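Local coordinates for fusolin (Unidentified entomopoxvirus, PDB 4YN2), which forms viral spindles, intracellular protein crystals that enhance virulence, and has a lytic polysaccharide mono-oxygenase-like domain that probably acts on chitin, at residues S18-T23 / A57-F62; L132-C137 / F195-P200; Y146-I151 / Y209-R214. All coordinates share one frame; numbering follows the deposited sequence.

Contact 1: residues S18-T23 / A57-F62; sequences SFWYPT and AAQYEF
Phe19 packs on Phe62 in this contact, while the Gln59 side chain lies against the edge of the Trp20 indole. Phe62 CB sits almost squarely above the centre of the Phe19 ring, 3.6 Å from the centroid, which makes a CH-pi contact. The ring of Phe62 continues past this point and brings its edge to the same residue, with Phe62 CD2 3.7 Å from Phe19 CG. The two rings form an edge-to-face pair with centroids 5.4 Å apart and planes at 85°. A first torsion of 69° puts Phe19 CG between its backbone N and carbonyl carbon and presents the ring to the helix, where Phe19 CE1 comes within 3.5 Å of Gln59 O.

The opposite face of the Phe19 ring is backed by Trp20, whose CD1 lies over its centre. The indole in turn has Phe19 CE1 above one of its own faces. Gln59 reaches out from the helix as an extended chain and meets the benzo edge of Trp20, with Gln59 OE1 3.6 Å from Trp20 CZ3 and the amide plane inclined 64° to the ring. Gln59 NE2 lies 3.4 Å from Trp20 O.

Further out, Phe19 also touches Ile28, Phe62 touches Val109, and Thr23 O accepts a hydrogen bond from Tyr37 OH on helix 31-48. The cis peptide before Pro22 belongs to the same irregular loop, which joins helix 10-15 to helix 31-48 and here lies against helix 51-63. All three helices fall in the long insertion after strand 2-6, a region that varies widely among lytic polysaccharide mono-oxygenases.

With Phe62 CB on one face of Phe19, Trp20 on the other and the Gln59 chain along the indole edge, the loop is held to helix 51-63 largely by van der Waals and CH-pi contacts.

Contact 2: residues L132-C137 / F195-P200; sequences LELEFC and FTVPIP. With EDO (1,2-ethanediol), chain D.
Leu134 and Phe195 form the apolar centre: Leu134 CB lies over the middle of the Phe195 ring, 3.9 Å from its centroid, in a CH-pi contact. Phe195 CG stands between its backbone N and carbonyl carbon (chi1 49°), an arrangement that carries the ring across to the partner strand, with Phe136 CB at its edge. The branches of Leu134 divide their contacts, CD2 reaching Val197 CG2 at 4.0 Å and CD1 reaching Ile199 CD1 at 4.2 Å. Toward the margin, by Pro7, Leu132 CB meets Ile199 CG1 at 3.8 Å.

In the E-set, immunoglobulin-like beta-sandwich, the other sheet receives this face: Leu134 and Phe195 pack on Val149, Val197 on Ile171 and Tyr172, Ile199 on Ile151 and Ile171. The strands are antiparallel but strongly twisted, at 128° between their directions. Paired backbone bonds link Leu132 with Val197 and Leu134 with Phe195. Leu134 N to Phe195 O is short at 2.7 Å yet bent, with 139° at the hydrogen.

On the other face, Glu133 and Thr196 hold an ethanediol, probably from the crystallisation liquor. Its O1 receives a hydrogen bond from Thr196 OG1 (2.8 Å) and gives one to Glu133 OE2 (2.9 Å). Thr196 N binds its O2, while Glu133 OE2 also forms a salt bridge with Arg194.

Contact 3: residues Y146-I151 / Y209-R214; sequences YYEVYI and YVRWQR. With NAG (2-acetamido-2-deoxy-beta-D-glucopyranose), chain B.
Glu148 and Arg211 come side by side through different first torsions: Glu148 CG is anti to its carbonyl carbon (chi1 -65°), Arg211 CG is anti to its backbone N (chi1 176°), and both chains then run extended. Arg211 NH1 makes a salt bridge with Glu148 OE1 at 2.9 Å. Tyr150 OH donates to the same oxygen at 2.6 Å, from the opposite face of the carboxylate. Glu148 OE2 accepts from N2 of an N-acetylglucosamine at 2.7 Å and from a water that also binds Tyr146 OH. Arg211 NH2 is held by Gln213 OE1 and Tyr76 O.

On the reverse side of this antiparallel pair, Tyr147 and the five-membered ring of Trp212 form an offset stack, centroids 4.0 Å apart and planes at 8°. Trp212 NE1 bonds to Ser145 OG, and its indole lies against His142, a zinc ligand.

The strands thus back the metal site on one face and line a glycan pocket on the other, consistent with N-glycosylation at Asn173 of the neighbouring strand. With both oxygens occupied by donors and arginine adjacent, Glu148 is probably ionised, a buried charge balanced by Arg211 and turned toward the sugar's amide.

How the contacts relate
Contact 3 is buried throughout, contact 2 is buried on the face of Leu134 and Phe195 but reaches the surface at Glu133 and Thr196, and contact 1 is peripheral. Contacts 2 and 3 each pair antiparallel strands, but in opposing sheets of the sandwich, and their segments alternate along the chain. Their centres lie about 11 Å apart and they touch directly: Phe136 CD1 of contact 2 is 3.2 Å from Tyr147 OH of contact 3. Contact 1 closes earlier in the sequence, its nearest atoms about 13 Å from either. The chemistry follows the place: backbone ladders in the strand pairs, a buried ion pair only in contact 3, and in the helical region, packing of aromatic rings and a glutamine chain.

Contact 1: residues S18-T23 / A57-F62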
loop_
_atom_site.group_PDB
_atom_site.type_symbol
_atom_site.label_atom_id
_atom_site.label_comp_id
_atom_site.label_asym_id
_atom_site.label_seq_id
_atom_site.Cartn_x
_atom_site.Cartn_y
_atom_site.Cartn_z
ATOM N N SER A 18 18.011 0.212 -3.324
ATOM C CA SER A 18 19.165 0.491 -4.195
ATOM C C SER A 18 18.801 0.158 -5.646
ATOM O O SER A 18 19.253 -0.847 -6.193
ATOM C CB SER A 18 20.393 -0.303 -3.744
ATOM O OG SER A 18 21.519 -0.058 -4.571
ATOM N N PHE A 19 17.972 1.003 -6.264
ATOM C CA PHE A 19 17.491 0.799 -7.636
ATOM C C PHE A 19 18.407 1.434 -8.681
ATOM O O PHE A 19 18.223 1.147 -9.858
ATOM C CB PHE A 19 16.060 1.351 -7.803
ATOM C CG PHE A 19 15.899 2.852 -7.741
ATOM C CD1 PHE A 19 15.978 3.622 -8.892
ATOM C CD2 PHE A 19 15.510 3.479 -6.563
ATOM C CE1 PHE A 19 15.800 5.004 -8.840
ATOM C CE2 PHE A 19 15.329 4.863 -6.518
ATOM C CZ PHE A 19 15.462 5.610 -7.659
ATOM N N TRP A 20 19.356 2.305 -8.281
ATOM C CA TRP A 20 20.252 2.979 -9.227
ATOM C C TRP A 20 21.331 2.042 -9.762
ATOM O O TRP A 20 21.776 2.206 -10.893
ATOM C CB TRP A 20 20.928 4.198 -8.570
ATOM C CG TRP A 20 19.978 5.296 -8.217
ATOM C CD1 TRP A 20 19.595 5.691 -6.971
ATOM C CD2 TRP A 20 19.286 6.137 -9.136
ATOM N NE1 TRP A 20 18.678 6.710 -7.062
ATOM C CE2 TRP A 20 18.485 7.018 -8.380
ATOM C CE3 TRP A 20 19.262 6.231 -10.532
ATOM C CZ2 TRP A 20 17.674 7.983 -8.974
ATOM C CZ3 TRP A 20 18.430 7.163 -11.119
ATOM C CH2 TRP A 20 17.653 8.028 -10.344
ATOM N N TYR A 21 21.768 1.091 -8.940
ATOM C CA TYR A 21 22.829 0.161 -9.288
ATOM C C TYR A 21 22.715 -1.132 -8.456
ATOM O O TYR A 21 22.575 -1.045 -7.238
ATOM C CB TYR A 21 24.208 0.813 -9.054
ATOM C CG TYR A 21 25.375 -0.042 -9.510
ATOM C CD1 TYR A 21 25.957 -0.973 -8.659
ATOM C CD2 TYR A 21 25.949 0.140 -10.761
ATOM C CE1 TYR A 21 27.022 -1.763 -9.071
ATOM C CE2 TYR A 21 27.030 -0.634 -11.180
ATOM C CZ TYR A 21 27.576 -1.571 -10.321
ATOM O OH TYR A 21 28.637 -2.354 -10.702
ATOM N N PRO A 22 22.854 -2.331 -9.053
ATOM C CA PRO A 22 22.978 -2.627 -10.488
ATOM C C PRO A 22 21.732 -2.167 -11.252
ATOM O O PRO A 22 20.627 -2.106 -10.699
ATOM C CB PRO A 22 23.165 -4.148 -10.518
ATOM C CG PRO A 22 22.545 -4.642 -9.276
ATOM C CD PRO A 22 22.783 -3.567 -8.258
ATOM N N THR A 23 21.921 -1.817 -12.518
ATOM C CA THR A 23 20.866 -1.222 -13.337
ATOM C C THR A 23 19.760 -2.201 -13.783
ATOM O O THR A 23 18.761 -1.738 -14.314
ATOM C CB THR A 23 21.467 -0.533 -14.541
ATOM O OG1 THR A 23 22.179 -1.504 -15.293
ATOM C CG2 THR A 23 22.367 0.629 -14.152
ATOM N N ALA A 57 13.680 4.280 -18.026
ATOM C CA ALA A 57 12.244 4.191 -17.742
ATOM C C ALA A 57 11.985 3.574 -16.367
ATOM O O ALA A 57 11.170 4.096 -15.610
ATOM C CB ALA A 57 11.547 3.377 -18.805
ATOM N N ALA A 58 12.690 2.493 -16.045
ATOM C CA ALA A 58 12.564 1.787 -14.765
ATOM C C ALA A 58 13.058 2.661 -13.599
ATOM O O ALA A 58 12.414 2.712 -12.552
ATOM C CB ALA A 58 13.343 0.483 -14.822
ATOM N N GLN A 59 14.171 3.381 -13.789
ATOM C CA GLN A 59 14.687 4.282 -12.758
ATOM C C GLN A 59 13.748 5.465 -12.519
ATOM O O GLN A 59 13.523 5.848 -11.370
ATOM C CB GLN A 59 16.067 4.807 -13.145
ATOM C CG GLN A 59 17.169 3.779 -12.994
ATOM C CD GLN A 59 18.490 4.316 -13.487
ATOM O OE1 GLN A 59 18.572 5.326 -14.194
ATOM N NE2 GLN A 59 19.563 3.693 -13.075
ATOM N N TYR A 60 13.189 6.025 -13.602
ATOM C CA TYR A 60 12.269 7.164 -13.555
ATOM C C TYR A 60 11.064 6.846 -12.676
ATOM O O TYR A 60 10.603 7.702 -11.931
ATOM C CB TYR A 60 11.835 7.525 -14.988
ATOM C CG TYR A 60 10.880 8.683 -15.103
ATOM C CD1 TYR A 60 9.508 8.490 -15.004
ATOM C CD2 TYR A 60 11.339 9.966 -15.375
ATOM C CE1 TYR A 60 8.622 9.547 -15.139
ATOM C CE2 TYR A 60 10.458 11.027 -15.549
ATOM C CZ TYR A 60 9.096 10.809 -15.457
ATOM O OH TYR A 60 8.236 11.874 -15.562
ATOM N N GLU A 61 10.569 5.596 -12.751
ATOM C CA GLU A 61 9.429 5.138 -11.968
ATOM C C GLU A 61 9.661 5.354 -10.468
ATOM O O GLU A 61 8.744 5.798 -9.768
ATOM C CB GLU A 61 9.166 3.653 -12.285
ATOM C CG GLU A 61 8.173 2.954 -11.392
ATOM C CD GLU A 61 7.851 1.572 -11.913
ATOM O OE1 GLU A 61 8.776 0.735 -12.025
ATOM O OE2 GLU A 61 6.672 1.335 -12.238
ATOM N N PHE A 62 10.887 5.100 -9.973
ATOM C CA PHE A 62 11.178 5.313 -8.559
ATOM C C PHE A 62 11.770 6.678 -8.265
ATOM O O PHE A 62 11.535 7.170 -7.170
ATOM C CB PHE A 62 12.088 4.220 -8.025
ATOM C CG PHE A 62 11.515 2.817 -8.059
ATOM C CD1 PHE A 62 10.138 2.601 -8.139
ATOM C CD2 PHE A 62 12.330 1.715 -7.850
ATOM C CE1 PHE A 62 9.622 1.307 -8.186
ATOM C CE2 PHE A 62 11.806 0.422 -7.870
ATOM C CZ PHE A 62 10.461 0.228 -8.069
#

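Contact 2: residues L132-C137 / F195-P200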
loop_
_atom_site.group_PDB
_atom_site.type_symbol
_atom_site.label_atom_id
_atom_site.label_comp_id
_atom_site.label_asym_id
_atom_site.label_seq_id
_atom_site.Cartn_x
_atom_site.Cartn_y
_atom_site.Cartn_z
ATOM N N LEU A 132 -6.254 7.069 12.586
ATOM C CA LEU A 132 -4.832 7.064 12.270
ATOM C C LEU A 132 -4.455 8.411 11.768
ATOM O O LEU A 132 -5.122 8.939 10.872
ATOM C CB LEU A 132 -4.521 5.989 11.221
ATOM C CG LEU A 132 -3.049 5.608 11.039
ATOM C CD1 LEU A 132 -2.476 4.975 12.306
ATOM C CD2 LEU A 132 -2.892 4.644 9.878
ATOM N N GLU A 133 -3.386 8.986 12.319
ATOM C CA GLU A 133 -2.932 10.272 11.828
ATOM C C GLU A 133 -2.029 10.067 10.629
ATOM O O GLU A 133 -0.862 9.691 10.774
ATOM C CB GLU A 133 -2.230 11.077 12.890
ATOM C CG GLU A 133 -2.086 12.524 12.447
ATOM C CD GLU A 133 -1.313 13.358 13.436
ATOM O OE1 GLU A 133 -0.285 12.865 13.951
ATOM O OE2 GLU A 133 -1.728 14.508 13.701
ATOM N N LEU A 134 -2.580 10.291 9.450
ATOM C CA LEU A 134 -1.835 10.176 8.206
ATOM C C LEU A 134 -0.853 11.329 8.092
ATOM O O LEU A 134 -1.145 12.424 8.572
ATOM C CB LEU A 134 -2.783 10.166 6.986
ATOM C CG LEU A 134 -3.276 8.779 6.545
ATOM C CD1 LEU A 134 -3.914 8.042 7.671
ATOM C CD2 LEU A 134 -4.234 8.895 5.381
ATOM N N GLU A 135 0.323 11.081 7.508
ATOM C CA GLU A 135 1.313 12.135 7.258
ATOM C C GLU A 135 1.637 12.163 5.775
ATOM O O GLU A 135 2.167 11.180 5.256
ATOM C CB GLU A 135 2.581 11.892 8.094
ATOM C CG GLU A 135 3.646 12.977 7.985
ATOM C CD GLU A 135 5.016 12.557 8.484
ATOM O OE1 GLU A 135 5.497 11.479 8.069
ATOM O OE2 GLU A 135 5.627 13.321 9.265
ATOM N N PHE A 136 1.288 13.261 5.081
ATOM C CA PHE A 136 1.659 13.462 3.686
ATOM C C PHE A 136 2.872 14.378 3.713
ATOM O O PHE A 136 2.873 15.397 4.424
ATOM C CB PHE A 136 0.515 14.015 2.827
ATOM C CG PHE A 136 0.828 14.027 1.353
ATOM C CD1 PHE A 136 1.555 15.067 0.787
ATOM C CD2 PHE A 136 0.404 12.993 0.525
ATOM C CE1 PHE A 136 1.854 15.071 -0.577
ATOM C CE2 PHE A 136 0.714 12.994 -0.838
ATOM C CZ PHE A 136 1.424 14.039 -1.382
ATOM N N CYS A 137 3.919 13.970 3.000
ATOM C CA CYS A 137 5.207 14.642 2.945
ATOM C C CYS A 137 5.267 15.512 1.709
ATOM O O CYS A 137 5.505 14.984 0.625
ATOM C CB CYS A 137 6.329 13.607 2.958
ATOM S SG CYS A 137 7.984 14.309 3.133
ATOM N N PHE A 195 -3.123 14.519 9.197
ATOM C CA PHE A 195 -4.571 14.500 9.346
ATOM C C PHE A 195 -5.064 13.181 9.905
ATOM O O PHE A 195 -4.606 12.112 9.500
ATOM C CB PHE A 195 -5.269 14.836 8.010
ATOM C CG PHE A 195 -4.809 14.079 6.781
ATOM C CD1 PHE A 195 -3.566 14.324 6.219
ATOM C CD2 PHE A 195 -5.676 13.241 6.100
ATOM C CE1 PHE A 195 -3.158 13.658 5.070
ATOM C CE2 PHE A 195 -5.268 12.584 4.942
ATOM C CZ PHE A 195 -4.010 12.786 4.440
ATOM N N THR A 196 -6.015 13.274 10.843
ATOM C CA THR A 196 -6.579 12.116 11.533
ATOM C C THR A 196 -7.724 11.558 10.719
ATOM O O THR A 196 -8.737 12.223 10.548
ATOM C CB THR A 196 -6.996 12.486 12.951
ATOM O OG1 THR A 196 -5.836 12.966 13.615
ATOM C CG2 THR A 196 -7.531 11.293 13.725
ATOM N N VAL A 197 -7.547 10.337 10.218
ATOM C CA VAL A 197 -8.516 9.657 9.380
ATOM C C VAL A 197 -8.998 8.401 10.091
ATOM O O VAL A 197 -8.166 7.601 10.544
ATOM C CB VAL A 197 -7.891 9.310 8.004
ATOM C CG1 VAL A 197 -8.923 8.656 7.082
ATOM C CG2 VAL A 197 -7.316 10.563 7.346
ATOM N N PRO A 198 -10.326 8.177 10.147
ATOM C CA PRO A 198 -10.825 6.920 10.712
ATOM C C PRO A 198 -10.709 5.831 9.653
ATOM O O PRO A 198 -11.446 5.832 8.675
ATOM C CB PRO A 198 -12.274 7.245 11.093
ATOM C CG PRO A 198 -12.666 8.375 10.242
ATOM C CD PRO A 198 -11.438 9.012 9.648
ATOM N N ILE A 199 -9.751 4.933 9.828
ATOM C CA ILE A 199 -9.486 3.857 8.885
ATOM C C ILE A 199 -10.370 2.653 9.232
ATOM O O ILE A 199 -10.188 2.092 10.307
ATOM C CB ILE A 199 -7.984 3.473 8.908
ATOM C CG1 ILE A 199 -7.044 4.694 8.704
ATOM C CG2 ILE A 199 -7.687 2.392 7.882
ATOM C CD1 ILE A 199 -7.176 5.420 7.438
ATOM N N PRO A 200 -11.262 2.183 8.328
ATOM C CA PRO A 200 -12.031 0.964 8.629
ATOM C C PRO A 200 -11.105 -0.235 8.775
ATOM O O PRO A 200 -10.166 -0.381 7.984
ATOM C CB PRO A 200 -12.949 0.807 7.406
ATOM C CG PRO A 200 -12.959 2.142 6.746
ATOM C CD PRO A 200 -11.597 2.699 6.986
HETATM C C1 EDO D . -4.653 16.651 12.981
HETATM O O1 EDO D . -4.400 15.247 12.863
HETATM C C2 EDO D . -5.631 17.134 11.879
HETATM O O2 EDO D . -6.610 16.132 11.592
#

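Contact 3: residues Y146-I151 / Y209-R214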
loop_
_atom_site.group_PDB
_atom_site.type_symbol
_atom_site.label_atom_id
_atom_site.label_comp_id
_atom_site.label_asym_id
_atom_site.label_seq_id
_atom_site.Cartn_x
_atom_site.Cartn_y
_atom_site.Cartn_z
ATOM N N TYR A 146 -7.007 19.998 -1.370
ATOM C CA TYR A 146 -7.725 19.151 -0.418
ATOM C C TYR A 146 -7.288 17.715 -0.601
ATOM O O TYR A 146 -6.647 17.374 -1.598
ATOM C CB TYR A 146 -9.257 19.289 -0.543
ATOM C CG TYR A 146 -9.820 18.871 -1.877
ATOM C CD1 TYR A 146 -9.801 19.735 -2.959
ATOM C CD2 TYR A 146 -10.432 17.635 -2.042
ATOM C CE1 TYR A 146 -10.306 19.355 -4.196
ATOM C CE2 TYR A 146 -10.959 17.251 -3.269
ATOM C CZ TYR A 146 -10.915 18.125 -4.342
ATOM O OH TYR A 146 -11.433 17.785 -5.569
ATOM N N TYR A 147 -7.581 16.899 0.404
ATOM C CA TYR A 147 -7.211 15.497 0.434
ATOM C C TYR A 147 -8.416 14.597 0.438
ATOM O O TYR A 147 -9.339 14.839 1.198
ATOM C CB TYR A 147 -6.399 15.201 1.702
ATOM C CG TYR A 147 -4.970 15.671 1.625
ATOM C CD1 TYR A 147 -4.630 16.980 1.934
ATOM C CD2 TYR A 147 -3.957 14.811 1.226
ATOM C CE1 TYR A 147 -3.311 17.416 1.874
ATOM C CE2 TYR A 147 -2.637 15.239 1.147
ATOM C CZ TYR A 147 -2.317 16.545 1.460
ATOM O OH TYR A 147 -1.012 16.954 1.401
ATOM N N GLU A 148 -8.390 13.545 -0.381
ATOM C CA GLU A 148 -9.374 12.480 -0.348
ATOM C C GLU A 148 -8.641 11.225 -0.013
ATOM O O GLU A 148 -7.531 11.022 -0.516
ATOM C CB GLU A 148 -10.124 12.318 -1.674
ATOM C CG GLU A 148 -10.991 13.503 -2.053
ATOM C CD GLU A 148 -11.558 13.408 -3.451
ATOM O OE1 GLU A 148 -11.108 12.531 -4.223
ATOM O OE2 GLU A 148 -12.460 14.208 -3.782
ATOM N N VAL A 149 -9.227 10.386 0.837
ATOM C CA VAL A 149 -8.669 9.085 1.159
ATOM C C VAL A 149 -9.725 8.060 0.852
ATOM O O VAL A 149 -10.874 8.213 1.274
ATOM C CB VAL A 149 -8.164 8.945 2.612
ATOM C CG1 VAL A 149 -7.430 7.625 2.796
ATOM C CG2 VAL A 149 -7.256 10.109 2.990
ATOM N N TYR A 150 -9.343 7.034 0.094
ATOM C CA TYR A 150 -10.189 5.897 -0.229
ATOM C C TYR A 150 -9.565 4.688 0.365
ATOM O O TYR A 150 -8.366 4.692 0.611
ATOM C CB TYR A 150 -10.352 5.681 -1.744
ATOM C CG TYR A 150 -10.850 6.877 -2.515
ATOM C CD1 TYR A 150 -10.009 7.948 -2.799
ATOM C CD2 TYR A 150 -12.166 6.945 -2.962
ATOM C CE1 TYR A 150 -10.461 9.054 -3.511
ATOM C CE2 TYR A 150 -12.637 8.064 -3.653
ATOM C CZ TYR A 150 -11.782 9.123 -3.912
ATOM O OH TYR A 150 -12.241 10.221 -4.594
ATOM N N ILE A 151 -10.351 3.651 0.579
ATOM C CA ILE A 151 -9.857 2.368 1.040
ATOM C C ILE A 151 -10.469 1.313 0.150
ATOM O O ILE A 151 -11.620 1.440 -0.278
ATOM C CB ILE A 151 -10.117 2.086 2.550
ATOM C CG1 ILE A 151 -9.360 0.819 2.998
ATOM C CG2 ILE A 151 -11.624 1.982 2.872
ATOM C CD1 ILE A 151 -9.284 0.625 4.500
ATOM N N TYR A 209 -5.935 4.710 -0.823
ATOM C CA TYR A 209 -5.629 5.504 -2.003
ATOM C C TYR A 209 -5.791 6.935 -1.581
ATOM O O TYR A 209 -6.901 7.345 -1.237
ATOM C CB TYR A 209 -6.537 5.141 -3.171
ATOM C CG TYR A 209 -6.099 5.707 -4.506
ATOM C CD1 TYR A 209 -4.819 5.474 -4.992
ATOM C CD2 TYR A 209 -7.014 6.311 -5.359
ATOM C CE1 TYR A 209 -4.446 5.865 -6.266
ATOM C CE2 TYR A 209 -6.650 6.710 -6.642
ATOM C CZ TYR A 209 -5.361 6.494 -7.088
ATOM O OH TYR A 209 -5.018 6.884 -8.359
ATOM N N VAL A 210 -4.682 7.662 -1.492
ATOM C CA VAL A 210 -4.665 9.049 -1.035
ATOM C C VAL A 210 -4.508 9.949 -2.230
ATOM O O VAL A 210 -3.584 9.772 -3.020
ATOM C CB VAL A 210 -3.539 9.297 0.005
ATOM C CG1 VAL A 210 -3.571 10.738 0.502
ATOM C CG2 VAL A 210 -3.638 8.322 1.178
ATOM N N ARG A 211 -5.391 10.920 -2.351
ATOM C CA ARG A 211 -5.390 11.882 -3.436
ATOM C C ARG A 211 -5.222 13.272 -2.870
ATOM O O ARG A 211 -6.041 13.692 -2.058
ATOM C CB ARG A 211 -6.687 11.783 -4.223
ATOM C CG ARG A 211 -6.841 12.806 -5.331
ATOM C CD ARG A 211 -8.239 12.747 -5.890
ATOM N NE ARG A 211 -8.407 13.712 -6.968
ATOM C CZ ARG A 211 -9.561 14.222 -7.379
ATOM N NH1 ARG A 211 -10.700 13.859 -6.804
ATOM N NH2 ARG A 211 -9.587 15.097 -8.378
ATOM N N TRP A 212 -4.177 13.979 -3.297
ATOM C CA TRP A 212 -3.951 15.372 -2.929
ATOM C C TRP A 212 -4.252 16.187 -4.168
ATOM O O TRP A 212 -3.487 16.147 -5.123
ATOM C CB TRP A 212 -2.526 15.579 -2.440
ATOM C CG TRP A 212 -2.252 16.966 -1.950
ATOM C CD1 TRP A 212 -3.144 17.848 -1.412
ATOM C CD2 TRP A 212 -1.005 17.651 -2.017
ATOM N NE1 TRP A 212 -2.505 19.005 -1.060
ATOM C CE2 TRP A 212 -1.186 18.912 -1.410
ATOM C CE3 TRP A 212 0.264 17.310 -2.499
ATOM C CZ2 TRP A 212 -0.149 19.824 -1.264
ATOM C CZ3 TRP A 212 1.289 18.227 -2.376
ATOM C CH2 TRP A 212 1.083 19.464 -1.759
ATOM N N GLN A 213 -5.379 16.871 -4.179
ATOM C CA GLN A 213 -5.848 17.606 -5.338
ATOM C C GLN A 213 -5.732 19.106 -5.172
ATOM O O GLN A 213 -6.316 19.657 -4.247
ATOM C CB GLN A 213 -7.310 17.239 -5.576
ATOM C CG GLN A 213 -7.970 17.921 -6.783
ATOM C CD GLN A 213 -7.242 17.650 -8.068
ATOM O OE1 GLN A 213 -7.027 16.499 -8.451
ATOM N NE2 GLN A 213 -6.891 18.684 -8.804
ATOM N N ARG A 214 -5.048 19.772 -6.102
ATOM C CA ARG A 214 -4.985 21.228 -6.103
ATOM C C ARG A 214 -6.263 21.802 -6.690
ATOM O O ARG A 214 -6.765 21.265 -7.678
ATOM C CB ARG A 214 -3.808 21.740 -6.934
ATOM C CG ARG A 214 -2.450 21.420 -6.363
ATOM C CD ARG A 214 -1.299 21.878 -7.259
ATOM N NE ARG A 214 -1.314 23.327 -7.529
ATOM C CZ ARG A 214 -0.246 24.101 -7.730
ATOM N NH1 ARG A 214 0.978 23.590 -7.666
ATOM N NH2 ARG A 214 -0.396 25.398 -7.969
HETATM C C1 NAG B . -14.651 16.450 -1.652
HETATM C C2 NAG B . -15.549 15.975 -2.791
HETATM C C3 NAG B . -15.526 17.034 -3.893
HETATM C C4 NAG B . -15.890 18.405 -3.328
HETATM C C5 NAG B . -15.026 18.745 -2.118
HETATM C C6 NAG B . -15.421 20.037 -1.434
HETATM C C7 NAG B . -15.898 13.631 -3.480
HETATM C C8 NAG B . -15.225 12.375 -3.938
HETATM N N2 NAG B . -15.097 14.696 -3.310
HETATM O O3 NAG B . -16.487 16.649 -4.867
HETATM O O4 NAG B . -15.681 19.412 -4.308
HETATM O O5 NAG B . -15.139 17.694 -1.151
HETATM O O6 NAG B . -16.803 20.093 -1.133
HETATM O O7 NAG B . -17.110 13.687 -3.297
HETATM O O HOH W 1 -12.923 15.580 -6.037
#